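Local coordinates for inositol polyphosphate multikinase alpha (Arabidopsis thaliana, PDB 4FRF), which phosphorylates inositol phosphates with broad substrate specificity, using ATP to turn inositol 1,4,5-trisphosphate into the 1,3,4,5,6-pentakisphosphate, at residues L76-M90 / N207-S219. Sequence-based numbering, arbitrary orientation.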
ATOM      1  N   LEU A  76      -1.524  -1.214  28.139  1.00132.81           N
ATOM      2  CA  LEU A  76      -2.365  -0.156  27.604  1.00129.79           C
ATOM      3  C   LEU A  76      -3.712  -0.091  28.338  1.00130.15           C
ATOM      4  O   LEU A  76      -4.144   0.983  28.762  1.00130.15           O
ATOM      5  CB  LEU A  76      -2.579  -0.357  26.092  1.00126.16           C
ATOM      6  CG  LEU A  76      -1.665  -1.406  25.406  1.00127.88           C
ATOM      7  CD1 LEU A  76      -2.205  -1.789  24.031  1.00124.84           C
ATOM      8  CD2 LEU A  76      -0.203  -0.931  25.290  1.00129.90           C
ATOM      9  N   LEU A  77      -4.326  -1.254  28.554  1.00130.34           N
ATOM     10  CA  LEU A  77      -5.708  -1.332  29.049  1.00130.34           C
ATOM     11  C   LEU A  77      -5.873  -0.887  30.508  1.00133.80           C
ATOM     12  O   LEU A  77      -6.997  -0.723  31.001  1.00134.75           O
ATOM     13  CB  LEU A  77      -6.249  -2.751  28.847  1.00130.72           C
ATOM     14  CG  LEU A  77      -6.320  -3.178  27.377  1.00126.88           C
ATOM     15  CD1 LEU A  77      -6.950  -4.548  27.217  1.00127.99           C
ATOM     16  CD2 LEU A  77      -7.084  -2.152  26.583  1.00122.39           C
ATOM     17  N   ALA A  78      -4.749  -0.653  31.173  1.00135.31           N
ATOM     18  CA  ALA A  78      -4.744  -0.191  32.551  1.00138.33           C
ATOM     19  C   ALA A  78      -5.635   1.034  32.743  1.00137.40           C
ATOM     20  O   ALA A  78      -6.306   1.164  33.755  1.00141.01           O
ATOM     21  CB  ALA A  78      -3.334   0.116  32.985  1.00139.99           C
ATOM     22  N   GLU A  79      -5.655   1.918  31.755  1.00132.27           N
ATOM     23  CA  GLU A  79      -6.358   3.194  31.883  1.00131.60           C
ATOM     24  C   GLU A  79      -7.852   3.096  31.559  1.00129.39           C
ATOM     25  O   GLU A  79      -8.536   4.135  31.423  1.00129.04           O
ATOM     26  CB  GLU A  79      -5.720   4.247  30.963  1.00128.82           C
ATOM     27  CG  GLU A  79      -4.233   4.493  31.208  1.00130.96           C
ATOM     28  CD  GLU A  79      -3.497   4.889  29.925  1.00125.16           C
ATOM     29  OE1 GLU A  79      -3.998   5.778  29.197  1.00122.34           O
ATOM     30  OE2 GLU A  79      -2.420   4.306  29.650  1.00123.52           O
ATOM     31  N   TYR A  80      -8.349   1.873  31.353  1.00127.55           N
ATOM     32  CA  TYR A  80      -9.728   1.723  30.899  1.00124.26           C
ATOM     33  C   TYR A  80     -10.563   0.938  31.876  1.00126.89           C
ATOM     34  O   TYR A  80     -10.138  -0.109  32.367  1.00129.38           O
ATOM     35  CB  TYR A  80      -9.790   1.095  29.504  1.00120.53           C
ATOM     36  CG  TYR A  80      -9.297   2.011  28.394  1.00115.29           C
ATOM     37  CD1 TYR A  80     -10.164   2.903  27.755  1.00111.54           C
ATOM     38  CD2 TYR A  80      -7.963   1.986  27.994  1.00112.89           C
ATOM     39  CE1 TYR A  80      -9.705   3.745  26.758  1.00107.36           C
ATOM     40  CE2 TYR A  80      -7.503   2.816  26.992  1.00110.31           C
ATOM     41  CZ  TYR A  80      -8.374   3.685  26.374  1.00106.82           C
ATOM     42  OH  TYR A  80      -7.899   4.505  25.388  1.00103.97           O
ATOM     43  N   THR A  81     -11.747   1.464  32.178  1.00126.08           N
ATOM     44  CA  THR A  81     -12.643   0.843  33.147  1.00128.15           C
ATOM     45  C   THR A  81     -13.438  -0.263  32.479  1.00125.73           C
ATOM     46  O   THR A  81     -13.368  -1.449  32.902  1.00127.36           O
ATOM     47  CB  THR A  81     -13.627   1.874  33.746  1.00130.02           C
ATOM     48  OG1 THR A  81     -12.911   2.768  34.657  1.00132.59           O
ATOM     49  CG2 THR A  81     -14.710   1.138  34.519  1.00133.28           C
ATOM     50  N   LYS A  82     -14.208   0.141  31.439  1.00120.94           N
ATOM     51  CA  LYS A  82     -14.954  -0.814  30.649  1.00118.15           C
ATOM     52  C   LYS A  82     -14.622  -0.578  29.188  1.00113.16           C
ATOM     53  O   LYS A  82     -15.240   0.263  28.527  1.00111.31           O
ATOM     54  CB  LYS A  82     -16.455  -0.661  30.894  1.00119.12           C
ATOM     55  CG  LYS A  82     -16.871  -1.110  32.257  1.00123.22           C
ATOM     56  CD  LYS A  82     -18.354  -0.854  32.542  1.00123.48           C
ATOM     57  CE  LYS A  82     -18.690  -1.100  34.035  1.00124.24           C
ATOM     58  NZ  LYS A  82     -17.935  -2.264  34.614  1.00123.00           N
ATOM     59  N   PRO A  83     -13.602  -1.281  28.688  1.00111.24           N
ATOM     60  CA  PRO A  83     -13.158  -1.057  27.328  1.00106.35           C
ATOM     61  C   PRO A  83     -13.657  -2.120  26.377  1.00104.75           C
ATOM     62  O   PRO A  83     -13.592  -3.304  26.692  1.00106.88           O
ATOM     63  CB  PRO A  83     -11.643  -1.158  27.452  1.00106.28           C
ATOM     64  CG  PRO A  83     -11.423  -2.145  28.572  1.00109.97           C
ATOM     65  CD  PRO A  83     -12.635  -2.077  29.468  1.00113.27           C
ATOM     66  N   SER A  84     -14.177  -1.693  25.228  1.00101.90           N
ATOM     67  CA  SER A  84     -14.282  -2.561  24.056  1.00 99.58           C
ATOM     68  C   SER A  84     -12.960  -2.484  23.323  1.00 97.13           C
ATOM     69  O   SER A  84     -12.383  -1.407  23.201  1.00 95.52           O
ATOM     70  CB  SER A  84     -15.404  -2.094  23.130  1.00 97.64           C
ATOM     71  OG  SER A  84     -16.674  -2.152  23.763  1.00100.72           O
ATOM     72  N   VAL A  85     -12.483  -3.621  22.831  1.00 97.41           N
ATOM     73  CA  VAL A  85     -11.176  -3.687  22.165  1.00 96.44           C
ATOM     74  C   VAL A  85     -11.218  -4.536  20.865  1.00 94.56           C
ATOM     75  O   VAL A  85     -12.003  -5.471  20.760  1.00 95.62           O
ATOM     76  CB  VAL A  85     -10.089  -4.225  23.137  1.00 98.35           C
ATOM     77  CG1 VAL A  85     -10.470  -5.578  23.647  1.00101.36           C
ATOM     78  CG2 VAL A  85      -8.748  -4.302  22.451  1.00 99.41           C
ATOM     79  N   MET A  86     -10.406  -4.170  19.871  1.00 92.41           N
ATOM     80  CA  MET A  86     -10.313  -4.959  18.617  1.00 92.11           C
ATOM     81  C   MET A  86      -8.905  -5.026  18.044  1.00 90.69           C
ATOM     82  O   MET A  86      -8.215  -4.018  17.962  1.00 88.58           O
ATOM     83  CB  MET A  86     -11.263  -4.429  17.540  1.00 89.80           C
ATOM     84  CG  MET A  86     -11.144  -5.193  16.214  1.00 90.55           C
ATOM     85  SD  MET A  86     -11.874  -4.338  14.801  1.00 92.28           S
ATOM     86  CE  MET A  86     -13.516  -5.041  14.821  1.00 94.97           C
ATOM     87  N   ASP A  87      -8.507  -6.205  17.588  1.00 92.21           N
ATOM     88  CA  ASP A  87      -7.174  -6.368  17.050  1.00 93.62           C
ATOM     89  C   ASP A  87      -7.158  -6.853  15.596  1.00 93.45           C
ATOM     90  O   ASP A  87      -7.619  -7.963  15.285  1.00 94.76           O
ATOM     91  CB  ASP A  87      -6.317  -7.255  17.946  1.00 96.91           C
ATOM     92  CG  ASP A  87      -6.600  -8.729  17.755  1.00102.73           C
ATOM     93  OD1 ASP A  87      -7.700  -9.186  18.139  1.00106.71           O
ATOM     94  OD2 ASP A  87      -5.696  -9.446  17.264  1.00108.46           O
ATOM     95  N   VAL A  88      -6.603  -6.005  14.721  1.00 91.60           N
ATOM     96  CA  VAL A  88      -6.580  -6.233  13.290  1.00 90.12           C
ATOM     97  C   VAL A  88      -5.179  -6.529  12.777  1.00 91.03           C
ATOM     98  O   VAL A  88      -4.230  -5.808  13.080  1.00 90.72           O
ATOM     99  CB  VAL A  88      -7.091  -5.023  12.580  1.00 87.29           C
ATOM    100  CG1 VAL A  88      -7.429  -5.363  11.141  1.00 84.84           C
ATOM    101  CG2 VAL A  88      -8.296  -4.492  13.320  1.00 87.69           C
ATOM    102  N   LYS A  89      -5.065  -7.592  11.985  1.00 93.02           N
ATOM    103  CA  LYS A  89      -3.810  -7.985  11.361  1.00 94.53           C
ATOM    104  C   LYS A  89      -3.582  -7.166  10.105  1.00 93.48           C
ATOM    105  O   LYS A  89      -4.275  -7.343   9.097  1.00 93.72           O
ATOM    106  CB  LYS A  89      -3.864  -9.458  11.001  1.00 96.68           C
ATOM    107  CG  LYS A  89      -2.590 -10.205  11.270  1.00101.25           C
ATOM    108  CD  LYS A  89      -2.876 -11.481  12.068  1.00106.79           C
ATOM    109  CE  LYS A  89      -1.596 -12.105  12.588  1.00110.37           C
ATOM    110  NZ  LYS A  89      -1.876 -13.255  13.485  1.00113.69           N
ATOM    111  N   MET A  90      -2.637  -6.238  10.176  1.00 93.52           N
ATOM    112  CA  MET A  90      -2.329  -5.372   9.051  1.00 91.50           C
ATOM    113  C   MET A  90      -1.408  -6.050   8.074  1.00 92.94           C
ATOM    114  O   MET A  90      -0.379  -6.613   8.457  1.00 94.20           O
ATOM    115  CB  MET A  90      -1.694  -4.095   9.541  1.00 90.15           C
ATOM    116  CG  MET A  90      -2.691  -3.142  10.093  1.00 91.72           C
ATOM    117  SD  MET A  90      -3.695  -2.494   8.762  1.00 96.37           S
ATOM    118  CE  MET A  90      -5.145  -1.985   9.658  1.00 97.57           C
ATOM    119  N   ASN A 207       6.696  -6.687   9.824  1.00 90.64           N
ATOM    120  CA  ASN A 207       6.196  -7.974   9.353  1.00 94.13           C
ATOM    121  C   ASN A 207       5.202  -8.596  10.295  1.00 96.20           C
ATOM    122  O   ASN A 207       5.531  -8.870  11.439  1.00100.05           O
ATOM    123  CB  ASN A 207       7.332  -8.967   9.211  1.00 97.65           C
ATOM    124  CG  ASN A 207       8.324  -8.581   8.154  1.00100.90           C
ATOM    125  OD1 ASN A 207       9.444  -9.087   8.156  1.00106.54           O
ATOM    126  ND2 ASN A 207       7.915  -7.717   7.210  1.00 99.34           N
ATOM    127  N   SER A 208       4.033  -8.955   9.776  1.00 96.12           N
ATOM    128  CA  SER A 208       3.132  -9.881  10.485  1.00 97.36           C
ATOM    129  C   SER A 208       2.709  -9.342  11.848  1.00 96.63           C
ATOM    130  O   SER A 208       3.001  -9.934  12.876  1.00 99.52           O
ATOM    131  CB  SER A 208       3.800 -11.248  10.626  1.00100.15           C
ATOM    132  OG  SER A 208       2.839 -12.226  10.943  1.00105.49           O
ATOM    133  N   CYS A 209       1.913  -8.285  11.828  1.00 93.45           N
ATOM    134  CA  CYS A 209       1.877  -7.335  12.915  1.00 93.26           C
ATOM    135  C   CYS A 209       0.486  -6.645  12.942  1.00 90.28           C
ATOM    136  O   CYS A 209      -0.126  -6.454  11.903  1.00 87.60           O
ATOM    137  CB  CYS A 209       3.027  -6.344  12.689  1.00 92.21           C
ATOM    138  SG  CYS A 209       3.081  -4.861  13.683  1.00 96.81           S
ATOM    139  N   SER A 210      -0.060  -6.406  14.136  1.00 90.81           N
ATOM    140  CA  SER A 210      -1.481  -6.026  14.261  1.00 88.61           C
ATOM    141  C   SER A 210      -1.684  -4.599  14.739  1.00 86.92           C
ATOM    142  O   SER A 210      -0.875  -4.068  15.487  1.00 88.31           O
ATOM    143  CB  SER A 210      -2.219  -6.982  15.215  1.00 91.08           C
ATOM    144  OG  SER A 210      -2.084  -8.342  14.818  1.00 92.93           O
ATOM    145  N   ILE A 211      -2.796  -4.000  14.341  1.00 84.70           N
ATOM    146  CA  ILE A 211      -3.239  -2.770  14.953  1.00 84.71           C
ATOM    147  C   ILE A 211      -4.257  -3.073  16.035  1.00 87.63           C
ATOM    148  O   ILE A 211      -5.106  -3.943  15.863  1.00 88.86           O
ATOM    149  CB  ILE A 211      -3.891  -1.856  13.962  1.00 81.76           C
ATOM    150  CG1 ILE A 211      -2.833  -1.059  13.215  1.00 82.88           C
ATOM    151  CG2 ILE A 211      -4.817  -0.903  14.670  1.00 81.58           C
ATOM    152  CD1 ILE A 211      -3.412  -0.050  12.250  1.00 81.76           C
ATOM    153  N   LEU A 212      -4.194  -2.319  17.131  1.00 88.68           N
ATOM    154  CA  LEU A 212      -5.135  -2.463  18.215  1.00 90.06           C
ATOM    155  C   LEU A 212      -5.921  -1.190  18.433  1.00 89.14           C
ATOM    156  O   LEU A 212      -5.343  -0.137  18.687  1.00 89.61           O
ATOM    157  CB  LEU A 212      -4.400  -2.815  19.490  1.00 93.64           C
ATOM    158  CG  LEU A 212      -5.294  -3.217  20.664  1.00 96.79           C
ATOM    159  CD1 LEU A 212      -4.541  -4.117  21.610  1.00 97.96           C
ATOM    160  CD2 LEU A 212      -5.809  -1.986  21.391  1.00100.76           C
ATOM    161  N   MET A 213      -7.247  -1.298  18.370  1.00 88.48           N
ATOM    162  CA  MET A 213      -8.138  -0.198  18.749  1.00 86.97           C
ATOM    163  C   MET A 213      -8.765  -0.482  20.111  1.00 89.17           C
ATOM    164  O   MET A 213      -8.985  -1.641  20.476  1.00 90.22           O
ATOM    165  CB  MET A 213      -9.234   0.000  17.701  1.00 84.86           C
ATOM    166  CG  MET A 213      -8.712   0.117  16.259  1.00 84.07           C
ATOM    167  SD  MET A 213      -9.985   0.520  15.019  1.00 82.28           S
ATOM    168  CE  MET A 213     -10.858  -1.053  14.908  1.00 83.13           C
ATOM    169  N   VAL A 214      -9.015   0.575  20.873  1.00 89.08           N
ATOM    170  CA  VAL A 214      -9.710   0.447  22.149  1.00 91.95           C
ATOM    171  C   VAL A 214     -10.410   1.741  22.520  1.00 92.04           C
ATOM    172  O   VAL A 214     -10.053   2.812  22.021  1.00 90.08           O
ATOM    173  CB  VAL A 214      -8.755   0.009  23.308  1.00 94.50           C
ATOM    174  CG1 VAL A 214      -7.521   0.880  23.363  1.00 93.20           C
ATOM    175  CG2 VAL A 214      -9.477   0.070  24.618  1.00 98.13           C
ATOM    176  N   TYR A 215     -11.435   1.635  23.365  1.00 94.25           N
ATOM    177  CA  TYR A 215     -12.120   2.826  23.863  1.00 95.51           C
ATOM    178  C   TYR A 215     -12.942   2.603  25.149  1.00 99.40           C
ATOM    179  O   TYR A 215     -13.080   1.476  25.627  1.00101.96           O
ATOM    180  CB  TYR A 215     -12.955   3.489  22.758  1.00 92.83           C
ATOM    181  CG  TYR A 215     -14.181   2.717  22.318  1.00 92.85           C
ATOM    182  CD1 TYR A 215     -15.419   2.940  22.928  1.00 93.70           C
ATOM    183  CD2 TYR A 215     -14.132   1.863  21.210  1.00 90.78           C
ATOM    184  CE1 TYR A 215     -16.560   2.289  22.493  1.00 92.79           C
ATOM    185  CE2 TYR A 215     -15.272   1.198  20.772  1.00 91.05           C
ATOM    186  CZ  TYR A 215     -16.483   1.412  21.428  1.00 91.91           C
ATOM    187  OH  TYR A 215     -17.623   0.774  21.000  1.00 91.44           O
ATOM    188  N   GLU A 216     -13.443   3.703  25.716  1.00100.45           N
ATOM    189  CA  GLU A 216     -14.084   3.675  27.025  1.00104.57           C
ATOM    190  C   GLU A 216     -15.600   3.635  26.892  1.00105.30           C
ATOM    191  O   GLU A 216     -16.206   4.565  26.379  1.00103.67           O
ATOM    192  CB  GLU A 216     -13.688   4.937  27.828  1.00106.86           C
ATOM    193  CG  GLU A 216     -14.129   4.791  29.350  1.00111.64           C
ATOM    194  CD  GLU A 216     -13.209   3.704  30.053  1.00116.03           C
ATOM    195  OE1 GLU A 216     -12.029   3.864  30.204  1.00116.43           O
ATOM    196  OE2 GLU A 216     -13.749   2.659  30.387  1.00120.23           O
ATOM    197  N   ASN A 217     -16.217   2.613  27.483  1.00108.78           N
ATOM    198  CA  ASN A 217     -17.679   2.559  27.523  1.00110.64           C
ATOM    199  C   ASN A 217     -18.311   3.366  28.663  1.00114.19           C
ATOM    200  O   ASN A 217     -19.408   3.900  28.504  1.00114.34           O
ATOM    201  CB  ASN A 217     -18.167   1.113  27.536  1.00111.93           C
ATOM    202  CG  ASN A 217     -17.897   0.402  26.219  1.00108.58           C
ATOM    203  OD1 ASN A 217     -18.672   0.524  25.272  1.00105.57           O
ATOM    204  ND2 ASN A 217     -16.785  -0.335  26.152  1.00106.62           N
ATOM    205  N   GLU A 218     -17.577   3.532  29.764  1.00117.03           N
ATOM    206  CA  GLU A 218     -18.123   4.207  30.958  1.00122.93           C
ATOM    207  C   GLU A 218     -19.048   5.403  30.631  1.00124.01           C
ATOM    208  O   GLU A 218     -18.595   6.460  30.147  1.00121.52           O
ATOM    209  CB  GLU A 218     -17.006   4.608  31.933  1.00124.50           C
ATOM    210  CG  GLU A 218     -17.440   4.661  33.398  1.00129.17           C
ATOM    211  CD  GLU A 218     -17.727   3.271  34.003  1.00131.67           C
ATOM    212  OE1 GLU A 218     -17.471   2.253  33.317  1.00128.99           O
ATOM    213  OE2 GLU A 218     -18.202   3.207  35.176  1.00133.13           O
ATOM    214  N   SER A 219     -20.337   5.234  30.948  1.00128.07           N
ATOM    215  CA  SER A 219     -21.394   6.110  30.431  1.00128.91           C
ATOM    216  C   SER A 219     -21.193   6.376  28.951  1.00124.09           C
ATOM    217  O   SER A 219     -21.027   7.522  28.549  1.00123.15           O
ATOM    218  CB  SER A 219     -21.454   7.430  31.208  1.00132.20           C
ATOM    219  OG  SER A 219     -22.142   7.276  32.462  1.00139.06           O
TER
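The carbonyl oxygen of K82 takes two hydrogen bonds from one residue, N217: the backbone N reaches K82 O at 2.8 Å, nearly in line with the C=O, while ND2 meets it from above the carbonyl plane at 2.9 Å. The same ND2 also gives a hydrogen bond to S84 OG at 3.0 Å, and both acceptors lie close to the amide plane. With N217 OD1 bonded to H131, the whole amide is fixed in rotation. One residue back, the carboxylate of E216 accepts the backbone N-H groups of the loop leading into strand 83-90. Its CG stands anti to the backbone N (chi1 -169°) and the chain then bends at chi2, which brings OE1 to T81 N at 3.1 Å, on the syn side, and OE2 to K82 N at 2.8 Å. A leucine here would probably leave the amide hydrogens of T81 and K82 without acceptors and the loop less firmly tied to strand 209-216. Two residues before E216, on the same face of the sheet, V214 sets CG2 squarely over the Y80 ring in a CH-pi contact, 4.0 Å from the centroid; CD2 of L77 and CB of P83 touch the same methyl. Y80 OH is bonded to R229 O and Q231. Farther along, paired backbone bonds join M86 to M213 and V88 to I211. V85 and L212 pack on the face shared with V214, and L76 meets L212 tip to tip through their CD1 methyls. On the other face M86 and M213 run side by side, covered by helix 149-158, while V88, M90 and I211 pack against helix 249-265. These are two neighbouring inner strands, 83-90 in the middle, of the five-stranded antiparallel sheet in the inositol polyphosphate kinase fold, which is related to that of protein kinases.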